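Local coordinates for STIL N-terminal domain-containing protein (Trichoplax adhaerens, PDB 5OI9) that probably acts in centriole assembly as a STIL-family protein, this chain being its N-terminal domain, a probable platform for binding partners such as CEP85, at residues E141-D144 with A145-L149; L280-Q283 with R284-N287. All coordinates share one frame; numbering follows the deposited sequence. Where two conformers were deposited one is given.

Contact 1: residues E141-D144 with A145-L149; sequences EYYD and AFQTL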
ATOM      1  N   GLU A 141       0.686   2.003  19.344  1.00 23.25           N
ATOM      2  CA  GLU A 141       1.554   2.359  18.227  1.00 29.38           C
ATOM      3  C   GLU A 141       0.908   1.998  16.893  1.00 21.41           C
ATOM      4  O   GLU A 141       0.976   2.775  15.934  1.00 17.44           O
ATOM      5  CB  GLU A 141       2.909   1.669  18.384  1.00 25.46           C
ATOM      6  CG  GLU A 141       3.992   2.169  17.443  1.00 29.14           C
ATOM      7  CD  GLU A 141       5.349   1.558  17.747  1.00 42.08           C
ATOM      8  OE1 GLU A 141       5.487   0.911  18.809  1.00 33.91           O
ATOM      9  OE2 GLU A 141       6.277   1.722  16.924  1.00 40.10           O
ATOM     10  N   TYR A 142       0.274   0.825  16.816  1.00 18.88           N
ATOM     11  CA  TYR A 142      -0.451   0.457  15.604  1.00 16.21           C
ATOM     12  C   TYR A 142      -1.599   1.422  15.338  1.00 17.56           C
ATOM     13  O   TYR A 142      -1.851   1.797  14.186  1.00 15.53           O
ATOM     14  CB  TYR A 142      -0.989  -0.970  15.718  1.00 20.73           C
ATOM     15  CG  TYR A 142       0.051  -2.072  15.709  1.00 22.73           C
ATOM     16  CD1 TYR A 142       0.821  -2.325  14.580  1.00 24.20           C
ATOM     17  CD2 TYR A 142       0.232  -2.888  16.817  1.00 23.91           C
ATOM     18  CE1 TYR A 142       1.754  -3.343  14.561  1.00 21.06           C
ATOM     19  CE2 TYR A 142       1.166  -3.909  16.811  1.00 34.00           C
ATOM     20  CZ  TYR A 142       1.922  -4.133  15.678  1.00 32.34           C
ATOM     21  OH  TYR A 142       2.852  -5.146  15.666  1.00 40.39           O
ATOM     22  N   TYR A 143      -2.311   1.824  16.394  1.00 21.17           N
ATOM     23  CA  TYR A 143      -3.465   2.702  16.236  1.00 15.88           C
ATOM     24  C   TYR A 143      -3.056   4.054  15.667  1.00 21.32           C
ATOM     25  O   TYR A 143      -3.697   4.574  14.747  1.00 20.58           O
ATOM     26  CB  TYR A 143      -4.176   2.874  17.581  1.00 19.33           C
ATOM     27  CG  TYR A 143      -5.247   3.942  17.588  1.00 21.41           C
ATOM     28  CD1 TYR A 143      -6.535   3.664  17.147  1.00 19.88           C
ATOM     29  CD2 TYR A 143      -4.973   5.227  18.042  1.00 24.45           C
ATOM     30  CE1 TYR A 143      -7.518   4.634  17.153  1.00 19.39           C
ATOM     31  CE2 TYR A 143      -5.948   6.205  18.050  1.00 27.30           C
ATOM     32  CZ  TYR A 143      -7.220   5.903  17.604  1.00 30.01           C
ATOM     33  OH  TYR A 143      -8.195   6.874  17.610  1.00 32.63           O
ATOM     34  N   ASP A 144      -1.988   4.643  16.210  1.00 21.43           N
ATOM     35  CA  ASP A 144      -1.538   5.939  15.715  0.77 19.74           C
ATOM     36  C   ASP A 144      -1.066   5.844  14.270  1.00 22.39           C
ATOM     37  O   ASP A 144      -1.293   6.766  13.477  1.00 18.96           O
ATOM     38  CB  ASP A 144      -0.434   6.490  16.616  0.77 21.38           C
ATOM     39  CG  ASP A 144      -0.955   6.911  17.978  0.77 26.41           C
ATOM     40  OD1 ASP A 144      -2.096   7.416  18.046  0.77 22.50           O
ATOM     41  OD2 ASP A 144      -0.230   6.735  18.980  0.77 29.35           O
ATOM     42  N   ALA A 145      -0.416   4.737  13.904  1.00 19.72           N
ATOM     43  CA  ALA A 145       0.018   4.565  12.522  1.00 18.25           C
ATOM     44  C   ALA A 145      -1.175   4.472  11.578  1.00 19.69           C
ATOM     45  O   ALA A 145      -1.147   5.032  10.475  1.00 15.83           O
ATOM     46  CB  ALA A 145       0.900   3.325  12.395  1.00 14.64           C
ATOM     47  N   PHE A 146      -2.237   3.777  11.996  1.00 17.38           N
ATOM     48  CA  PHE A 146      -3.399   3.623  11.127  1.00 19.58           C
ATOM     49  C   PHE A 146      -4.183   4.922  10.996  1.00 18.61           C
ATOM     50  O   PHE A 146      -4.751   5.198   9.931  1.00 23.47           O
ATOM     51  CB  PHE A 146      -4.304   2.507  11.642  1.00 15.80           C
ATOM     52  CG  PHE A 146      -5.443   2.185  10.718  1.00 20.10           C
ATOM     53  CD1 PHE A 146      -5.205   1.588   9.490  1.00 22.21           C
ATOM     54  CD2 PHE A 146      -6.750   2.481  11.072  1.00 18.67           C
ATOM     55  CE1 PHE A 146      -6.251   1.291   8.633  1.00 21.80           C
ATOM     56  CE2 PHE A 146      -7.799   2.181  10.219  1.00 22.16           C
ATOM     57  CZ  PHE A 146      -7.547   1.584   9.000  1.00 18.99           C
ATOM     58  N   GLN A 147      -4.236   5.728  12.061  1.00 16.65           N
ATOM     59  CA  GLN A 147      -4.841   7.051  11.950  1.00 21.69           C
ATOM     60  C   GLN A 147      -4.110   7.898  10.917  1.00 22.99           C
ATOM     61  O   GLN A 147      -4.740   8.558  10.080  1.00 16.77           O
ATOM     62  CB  GLN A 147      -4.847   7.745  13.312  1.00 24.05           C
ATOM     63  CG  GLN A 147      -5.739   7.068  14.342  1.00 24.21           C
ATOM     64  CD  GLN A 147      -7.199   7.077  13.936  1.00 34.92           C
ATOM     65  OE1 GLN A 147      -7.678   8.031  13.325  1.00 51.28           O
ATOM     66  NE2 GLN A 147      -7.911   6.009  14.266  1.00 45.80           N
ATOM     67  N   THR A 148      -2.775   7.883  10.954  1.00 17.63           N
ATOM     68  CA  THR A 148      -1.996   8.586   9.939  1.00 16.15           C
ATOM     69  C   THR A 148      -2.272   8.024   8.549  1.00 18.48           C
ATOM     70  O   THR A 148      -2.384   8.781   7.576  1.00 16.82           O
ATOM     71  CB  THR A 148      -0.503   8.504  10.271  1.00 22.23           C
ATOM     72  OG1 THR A 148      -0.243   9.219  11.484  1.00 26.04           O
ATOM     73  CG2 THR A 148       0.337   9.098   9.148  1.00 12.68           C
ATOM     74  N   LEU A 149      -2.405   6.700   8.438  1.00 17.22           N
ATOM     75  CA  LEU A 149      -2.675   6.090   7.140  1.00 16.94           C
ATOM     76  C   LEU A 149      -4.018   6.552   6.584  1.00 16.30           C
ATOM     77  O   LEU A 149      -4.115   6.943   5.416  1.00 17.43           O
ATOM     78  CB  LEU A 149      -2.623   4.563   7.255  1.00 13.37           C
ATOM     79  CG  LEU A 149      -2.674   3.704   5.982  1.00 15.26           C
ATOM     80  CD1 LEU A 149      -2.036   2.349   6.235  1.00 18.99           C
ATOM     81  CD2 LEU A 149      -4.103   3.510   5.475  1.00 21.52           C
TER
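Tyr143 has CG anti to its backbone nitrogen (chi1 170°), while Gln147, one turn on, has CG beside its own nitrogen and bends at chi2 (-63°), which lays CG over the phenol ring and carries the amide past the rim on the CE1 and CZ side. The aliphatic part touches first: Gln147 CG sits over one face of the Tyr143 ring, 3.9 Å from the centroid and displaced toward the rim, a CH-pi contact. The amide lies farther along, with NE2 3.2 Å from Tyr143 CE1, and its plane is turned 41° from that of the ring. NE2 also comes within 3.5 Å of Tyr143 OH, but at an angle too poor for a hydrogen bond. Van der Waals and CH-pi contact therefore carry this pair.

The backbone keeps ordinary helical bonding, such as Gln147 N to Tyr143 O at 3.0 Å. Asp144 O takes two donors, both from Thr148: the backbone N at 3.1 Å and, more weakly, OG1 at 3.3 Å.

Tyr142 and Phe146 point to the other side, where their rings meet those of Tyr324 and Phe322 respectively, and Ala145 and Leu149 rest on Ser167. This is an amphipathic helix laid against a sheet; helix 139-155 is the connection between the parallel strands 118-126 and 167-176, a beta-alpha-beta crossover.

Contact 2: residues L280-Q283 with R284-N287; sequences LYSQ and RLTN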
ATOM      1  N   LEU A 280     -13.555   5.469  -1.735  1.00 11.20           N
ATOM      2  CA  LEU A 280     -14.426   5.476  -0.563  1.00 15.00           C
ATOM      3  C   LEU A 280     -13.937   6.455   0.498  1.00 17.15           C
ATOM      4  O   LEU A 280     -14.745   7.127   1.151  1.00 14.28           O
ATOM      5  CB  LEU A 280     -14.526   4.072   0.028  1.00 13.57           C
ATOM      6  CG  LEU A 280     -15.252   3.039  -0.829  1.00 19.13           C
ATOM      7  CD1 LEU A 280     -15.347   1.716  -0.099  1.00 20.33           C
ATOM      8  CD2 LEU A 280     -16.630   3.555  -1.200  1.00 14.83           C
ATOM      9  N   TYR A 281     -12.619   6.549   0.688  1.00 12.11           N
ATOM     10  CA  TYR A 281     -12.082   7.352   1.781  1.00 16.80           C
ATOM     11  C   TYR A 281     -11.984   8.833   1.442  1.00 19.06           C
ATOM     12  O   TYR A 281     -12.104   9.673   2.340  1.00 19.19           O
ATOM     13  CB  TYR A 281     -10.700   6.836   2.182  1.00 14.20           C
ATOM     14  CG  TYR A 281     -10.723   5.864   3.334  1.00 22.73           C
ATOM     15  CD1 TYR A 281     -10.750   6.315   4.646  1.00 24.04           C
ATOM     16  CD2 TYR A 281     -10.714   4.495   3.114  1.00 26.03           C
ATOM     17  CE1 TYR A 281     -10.772   5.431   5.707  1.00 26.13           C
ATOM     18  CE2 TYR A 281     -10.734   3.605   4.168  1.00 36.57           C
ATOM     19  CZ  TYR A 281     -10.761   4.076   5.460  1.00 31.72           C
ATOM     20  OH  TYR A 281     -10.780   3.185   6.509  1.00 44.45           O
ATOM     21  N   SER A 282     -11.761   9.171   0.172  1.00 13.90           N
ATOM     22  CA  SER A 282     -11.393  10.535  -0.190  1.00 17.52           C
ATOM     23  C   SER A 282     -12.462  11.536   0.227  1.00 15.50           C
ATOM     24  O   SER A 282     -13.638  11.394  -0.116  1.00 17.73           O
ATOM     25  CB  SER A 282     -11.147  10.635  -1.695  1.00 18.37           C
ATOM     26  OG  SER A 282     -10.789  11.960  -2.055  1.00 17.67           O
ATOM     27  N   GLN A 283     -12.042  12.553   0.973  1.00 15.46           N
ATOM     28  CA  GLN A 283     -12.887  13.701   1.261  1.00 18.50           C
ATOM     29  C   GLN A 283     -12.593  14.876   0.337  1.00 16.94           C
ATOM     30  O   GLN A 283     -13.184  15.947   0.505  1.00 16.29           O
ATOM     31  CB  GLN A 283     -12.733  14.115   2.728  1.00 19.11           C
ATOM     32  CG  GLN A 283     -13.244  13.059   3.700  1.00 18.68           C
ATOM     33  CD  GLN A 283     -13.012  13.425   5.153  1.00 27.71           C
ATOM     34  OE1 GLN A 283     -12.645  14.556   5.471  1.00 31.49           O
ATOM     35  NE2 GLN A 283     -13.225  12.464   6.046  1.00 28.32           N
ATOM     36  N   ARG A 284     -11.687  14.700  -0.629  1.00 15.97           N
ATOM     37  CA  ARG A 284     -11.513  15.669  -1.702  1.00 15.36           C
ATOM     38  C   ARG A 284     -12.603  15.555  -2.757  1.00 15.29           C
ATOM     39  O   ARG A 284     -12.816  16.506  -3.516  1.00 17.86           O
ATOM     40  CB  ARG A 284     -10.144  15.492  -2.366  1.00 17.63           C
ATOM     41  CG  ARG A 284      -8.962  15.556  -1.410  1.00 19.61           C
ATOM     42  CD  ARG A 284      -8.954  16.858  -0.627  1.00 21.35           C
ATOM     43  NE  ARG A 284      -7.711  17.031   0.118  1.00 22.34           N
ATOM     44  CZ  ARG A 284      -7.495  18.006   0.993  1.00 23.39           C
ATOM     45  NH1 ARG A 284      -8.440  18.901   1.241  1.00 21.25           N
ATOM     46  NH2 ARG A 284      -6.331  18.084   1.624  1.00 19.02           N
ATOM     47  N   LEU A 285     -13.282  14.412  -2.827  1.00 15.60           N
ATOM     48  CA  LEU A 285     -14.414  14.200  -3.729  1.00 17.72           C
ATOM     49  C   LEU A 285     -15.682  14.403  -2.910  1.00 14.70           C
ATOM     50  O   LEU A 285     -16.078  13.527  -2.136  1.00 14.64           O
ATOM     51  CB  LEU A 285     -14.368  12.803  -4.340  1.00 11.10           C
ATOM     52  CG  LEU A 285     -13.037  12.307  -4.906  1.00 17.42           C
ATOM     53  CD1 LEU A 285     -13.102  10.812  -5.191  1.00 15.57           C
ATOM     54  CD2 LEU A 285     -12.666  13.074  -6.164  1.00 15.26           C
ATOM     55  N   THR A 286     -16.328  15.555  -3.079  1.00 15.95           N
ATOM     56  CA  THR A 286     -17.459  15.926  -2.238  1.00 16.89           C
ATOM     57  C   THR A 286     -18.813  15.566  -2.842  1.00 18.94           C
ATOM     58  O   THR A 286     -19.837  15.776  -2.185  1.00 14.81           O
ATOM     59  CB  THR A 286     -17.425  17.430  -1.930  1.00 13.76           C
ATOM     60  OG1 THR A 286     -17.711  18.173  -3.121  1.00 12.00           O
ATOM     61  CG2 THR A 286     -16.056  17.840  -1.400  1.00 17.08           C
ATOM     62  N   ASN A 287     -18.855  15.028  -4.059  1.00 12.77           N
ATOM     63  CA  ASN A 287     -20.126  14.756  -4.728  1.00 11.78           C
ATOM     64  C   ASN A 287     -20.185  13.310  -5.215  1.00 15.53           C
ATOM     65  O   ASN A 287     -20.523  13.024  -6.367  1.00 13.73           O
ATOM     66  CB  ASN A 287     -20.350  15.732  -5.878  1.00 14.89           C
ATOM     67  CG  ASN A 287     -21.813  15.881  -6.235  1.00 21.71           C
ATOM     68  OD1 ASN A 287     -22.690  15.380  -5.530  1.00 18.60           O
ATOM     69  ND2 ASN A 287     -22.089  16.581  -7.330  1.00 14.67           N
TER
HETATM   70  O   HOH W   1     -16.102  12.660   0.898  1.00 21.54           O
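Arg284 directs its backbone N-H to Ser282 OG at 3.2 Å, a distinctly bent bond with an angle of 136° at the hydrogen. Ser282 holds OG anti to its own nitrogen (chi1 180°), which carries the hydroxyl forward along the chain to meet that N-H two residues on; this is an ST turn, formed just where the chain leaves helix 270-281. The CB of Arg284 also rests 3.6 Å from Ser282 OG. Its side chain then bends at chi2 and heads off to the end of helix 139-155, where NE bonds to Leu155 O.

Leu285 comes next and packs on the same serine: its CG is 3.6 Å from Ser282 OG, and its CD1 lies 4.0 Å from Ser282 CB. Leu285 also touches Leu251. Its carbonyl turns to a water, which donates to Leu285 O at 3.2 Å and to Ser282 O at 2.9 Å, bridging the two carbonyls across the bend. Ser282 O receives a second donor, Lys288 NZ.

Thr286 adds only a light touch, CG2 lying 3.9 Å from Gln283 O, while its OG1 bonds to Ser252 O. At Asn287 the chain is tied down from outside, ND2 bonding to Ser253 O.

With an alanine at Ser282, the Arg284 N-H would probably lose its acceptor, Leu285 its contact with OG, and the turn would be freer to shift.

The chemistry implies a bend held by a modest side-chain-to-backbone bond, a water whose two hydrogens are both spent on carbonyls, and a buried leucine, with outside bonds adding to it and Lys288 NZ probably bringing positive charge near the carbonyl-rich end of helix 270-281.

How the contacts relate
Contact 1 comes first along the chain, in the first two-thirds of helix 139-155; contact 2 follows at the end of helix 270-281 and in the loop leading to strand 296-302. Their centres are 20 Å apart, and their nearest atoms, about 4 Å apart, do not touch. What joins them is helix 139-155 itself. Its first turns lie on the nine-stranded sheet, and its last residues reach the other region: Tyr281 packs on Thr150 and Leu153, and Gln283 shares a backbone hydrogen bond with Lys154. Helix 270-281 and its loop connect strands 256-264 and 296-302 of the seven-stranded sheet, so helix 139-155 appears to link the two sheet regions of the STIL N-terminal domain.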